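Local coordinates for cell death-related nuclease 4 (Caenorhabditis elegans, PDB 5DK5), which degrades RNA and DNA from the 3' end as a DEDDh-family exonuclease and takes part in apoptotic DNA degradation, at residues V214-R225 with E247-I257. Numbering follows the deposited sequence.
With ZN (zinc ion), chain I.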
# COMPACT_ATOMS: atom_id res chain seq x y z
N VAL B 214 22.77 25.18 13.00
CA VAL B 214 22.95 24.07 12.06
C VAL B 214 24.05 23.14 12.57
O VAL B 214 25.19 23.56 12.75
CB VAL B 214 23.32 24.59 10.65
CG1 VAL B 214 23.77 23.45 9.74
CG2 VAL B 214 22.13 25.33 10.03
N ASN B 215 23.69 21.88 12.81
CA ASN B 215 24.63 20.88 13.32
C ASN B 215 24.75 19.66 12.41
O ASN B 215 25.55 18.76 12.68
CB ASN B 215 24.22 20.45 14.73
CG ASN B 215 22.78 19.99 14.80
OD1 ASN B 215 22.10 19.87 13.79
ND2 ASN B 215 22.31 19.74 16.02
N GLU B 216 23.97 19.64 11.34
CA GLU B 216 24.04 18.55 10.36
C GLU B 216 23.99 19.09 8.93
O GLU B 216 23.22 20.00 8.63
CB GLU B 216 22.90 17.55 10.58
CG GLU B 216 23.08 16.69 11.83
CD GLU B 216 22.12 15.52 11.89
OE1 GLU B 216 21.29 15.37 10.98
OE2 GLU B 216 22.21 14.73 12.86
N LEU B 217 24.82 18.51 8.08
CA LEU B 217 24.90 18.88 6.67
C LEU B 217 24.77 17.63 5.80
O LEU B 217 25.13 16.53 6.23
CB LEU B 217 26.21 19.59 6.35
CG LEU B 217 26.64 20.73 7.28
CD1 LEU B 217 28.10 21.07 7.03
CD2 LEU B 217 25.77 21.95 7.08
N LEU B 218 24.26 17.80 4.59
CA LEU B 218 24.18 16.71 3.63
C LEU B 218 25.24 16.87 2.55
O LEU B 218 25.23 17.84 1.79
CB LEU B 218 22.79 16.64 3.00
CG LEU B 218 21.62 16.32 3.94
CD1 LEU B 218 20.34 16.11 3.13
CD2 LEU B 218 21.91 15.10 4.81
N THR B 219 26.17 15.91 2.50
CA THR B 219 27.27 15.94 1.55
C THR B 219 27.19 14.75 0.60
O THR B 219 26.46 13.79 0.85
CB THR B 219 28.63 15.91 2.26
OG1 THR B 219 28.75 14.72 3.04
CG2 THR B 219 28.78 17.13 3.18
N CYS B 220 27.96 14.81 -0.49
CA CYS B 220 27.86 13.83 -1.57
C CYS B 220 28.70 12.58 -1.35
O CYS B 220 28.51 11.58 -2.05
CB CYS B 220 28.27 14.48 -2.89
SG CYS B 220 29.97 15.11 -2.91
N CYS B 221 29.63 12.62 -0.40
CA CYS B 221 30.58 11.53 -0.23
C CYS B 221 31.05 11.37 1.21
O CYS B 221 31.06 12.33 1.99
CB CYS B 221 31.80 11.75 -1.14
SG CYS B 221 33.05 10.45 -1.05
N ALA B 222 31.42 10.15 1.56
CA ALA B 222 31.95 9.84 2.89
C ALA B 222 32.87 8.62 2.81
O ALA B 222 32.62 7.70 2.03
CB ALA B 222 30.82 9.59 3.87
N SER B 223 33.93 8.63 3.60
CA SER B 223 34.92 7.56 3.56
C SER B 223 34.38 6.24 4.12
O SER B 223 34.83 5.17 3.74
CB SER B 223 36.18 7.97 4.33
OG SER B 223 37.17 6.95 4.25
N TRP B 224 33.41 6.33 5.03
CA TRP B 224 32.89 5.13 5.68
C TRP B 224 31.92 4.35 4.79
O TRP B 224 31.47 3.27 5.17
CB TRP B 224 32.19 5.50 7.00
CG TRP B 224 31.10 6.51 6.87
CD1 TRP B 224 31.21 7.86 7.05
CD2 TRP B 224 29.72 6.26 6.56
NE1 TRP B 224 29.99 8.46 6.86
CE2 TRP B 224 29.06 7.50 6.56
CE3 TRP B 224 28.99 5.10 6.28
CZ2 TRP B 224 27.70 7.62 6.29
CZ3 TRP B 224 27.64 5.22 6.01
CH2 TRP B 224 27.01 6.47 6.02
N ARG B 225 31.62 4.89 3.61
CA ARG B 225 30.81 4.17 2.62
C ARG B 225 31.68 3.48 1.58
O ARG B 225 31.17 2.81 0.68
CB ARG B 225 29.83 5.12 1.92
CG ARG B 225 28.68 5.59 2.80
CD ARG B 225 27.48 6.03 1.97
NE ARG B 225 27.81 7.07 1.00
CZ ARG B 225 26.92 7.69 0.23
NH1 ARG B 225 25.63 7.38 0.32
NH2 ARG B 225 27.31 8.62 -0.62
N GLU B 247 21.45 4.46 4.16
CA GLU B 247 22.65 5.30 4.11
C GLU B 247 23.45 5.08 2.84
O GLU B 247 24.04 6.01 2.30
CB GLU B 247 23.53 5.04 5.34
CG GLU B 247 23.03 5.68 6.62
CD GLU B 247 23.77 5.18 7.86
OE1 GLU B 247 24.64 4.29 7.73
OE2 GLU B 247 23.48 5.69 8.96
N ARG B 248 23.48 3.83 2.37
CA ARG B 248 24.25 3.48 1.18
C ARG B 248 23.47 3.77 -0.09
O ARG B 248 24.03 4.19 -1.10
CB ARG B 248 24.67 2.01 1.23
CG ARG B 248 25.35 1.59 2.53
CD ARG B 248 26.47 2.54 2.93
NE ARG B 248 27.24 2.03 4.07
CZ ARG B 248 28.33 1.27 3.98
NH1 ARG B 248 28.81 0.91 2.79
NH2 ARG B 248 28.95 0.86 5.08
N VAL B 249 22.16 3.54 -0.04
CA VAL B 249 21.30 3.74 -1.20
C VAL B 249 21.17 5.22 -1.55
O VAL B 249 21.38 5.62 -2.69
CB VAL B 249 19.90 3.15 -0.97
CG1 VAL B 249 18.95 3.52 -2.12
CG2 VAL B 249 19.98 1.65 -0.81
N LEU B 250 20.83 6.03 -0.55
CA LEU B 250 20.64 7.46 -0.77
C LEU B 250 21.98 8.12 -1.11
O LEU B 250 22.99 7.84 -0.46
CB LEU B 250 20.01 8.12 0.46
CG LEU B 250 18.61 7.61 0.82
CD1 LEU B 250 18.19 8.14 2.17
CD2 LEU B 250 17.60 8.01 -0.25
N PRO B 251 22.00 9.00 -2.12
CA PRO B 251 23.26 9.61 -2.56
C PRO B 251 23.92 10.53 -1.52
O PRO B 251 25.14 10.49 -1.37
CB PRO B 251 22.86 10.42 -3.80
CG PRO B 251 21.39 10.62 -3.68
CD PRO B 251 20.87 9.41 -2.99
N LEU B 252 23.13 11.34 -0.82
CA LEU B 252 23.68 12.28 0.15
C LEU B 252 23.71 11.69 1.56
O LEU B 252 22.77 11.02 1.99
CB LEU B 252 22.88 13.59 0.15
CG LEU B 252 22.80 14.33 -1.18
CD1 LEU B 252 22.03 15.63 -1.02
CD2 LEU B 252 24.18 14.59 -1.77
N VAL B 253 24.80 11.96 2.26
CA VAL B 253 25.06 11.43 3.59
C VAL B 253 25.04 12.54 4.63
O VAL B 253 25.42 13.68 4.34
CB VAL B 253 26.42 10.69 3.62
CG1 VAL B 253 27.11 10.80 4.99
CG2 VAL B 253 26.23 9.23 3.23
N VAL B 254 24.61 12.21 5.85
CA VAL B 254 24.64 13.17 6.95
C VAL B 254 26.07 13.40 7.40
O VAL B 254 26.81 12.45 7.67
CB VAL B 254 23.80 12.68 8.15
CG1 VAL B 254 24.00 13.58 9.37
CG2 VAL B 254 22.33 12.63 7.78
N THR B 255 26.46 14.67 7.48
CA THR B 255 27.78 15.06 7.96
C THR B 255 27.65 16.01 9.13
O THR B 255 27.16 17.13 9.00
CB THR B 255 28.61 15.73 6.85
OG1 THR B 255 28.71 14.85 5.72
CG2 THR B 255 30.01 16.06 7.34
N THR B 256 28.10 15.55 10.30
CA THR B 256 28.13 16.37 11.49
C THR B 256 29.03 17.58 11.28
O THR B 256 30.12 17.46 10.72
CB THR B 256 28.61 15.56 12.71
OG1 THR B 256 27.49 14.92 13.34
CG2 THR B 256 29.34 16.44 13.74
N ILE B 257 28.57 18.74 11.73
CA ILE B 257 29.43 19.91 11.84
C ILE B 257 29.44 20.38 13.29
O ILE B 257 28.39 20.65 13.88
CB ILE B 257 29.00 21.06 10.91
CG1 ILE B 257 29.83 22.31 11.21
CG2 ILE B 257 27.51 21.36 11.04
CD1 ILE B 257 29.83 23.33 10.10
ZN ZN I . 29.27 17.37 -2.89
O HOH W 1 27.03 23.20 14.76
O HOH W 2 26.76 10.92 -3.58
O HOH W 3 30.86 12.78 4.99
O HOH W 4 29.59 11.67 6.95
O HOH W 5 28.08 1.67 0.07
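E247, in the last turn of helix 239-249, meets both W224 and R225. Its CB lies at the edge of the W224 ring, and its OE1 comes within 3.6 Å of W224 CZ3, the carboxylate turned 69° from the ring. Its carbonyl O accepts from R225 NH1 at 2.9 Å. The R248 and R225 side chains run alongside each other in opposite senses, CD to CD 3.8 Å. R248 NH1 hydrogen-bonds Q227 O. R225 NH1 gives a second bond to L250 O (2.8 Å), in the guanidinium plane. R225 NH2 reaches P251 O at 3.0 Å, tilted from that plane. A bend at chi3 (-56°) turns the R225 guanidinium toward the carbonyls of E247 in the last helical turn and of L250 and P251 just beyond it. Three bonds from two nitrogens hold it in a fixed orientation. L252 CD2 rests on C220 CA. V253 divides its methyls: CG2 sits over one face of the R225 guanidinium, CG1 is 3.5 Å from W224 CZ2. Its backbone pairs with T219 through two bonds. V254 CG2 meets L218 CD2, and CG1 touches the E216 carboxylate, whose OE2 accepts from N150 ND2. T255 pairs with L217, and its OG1 lies 2.7 Å from T219 OG1 in a hydroxyl-hydroxyl hydrogen bond. I257 packs CG2 on L217 CG; its N bonds N215 O. This antiparallel pairing places 253-256 at the sheet edge, beyond 216-219, in the RNase H-like exonuclease fold; C220, just after the inner strand, belongs to the four-cysteine zinc site with C270, C273 and C280.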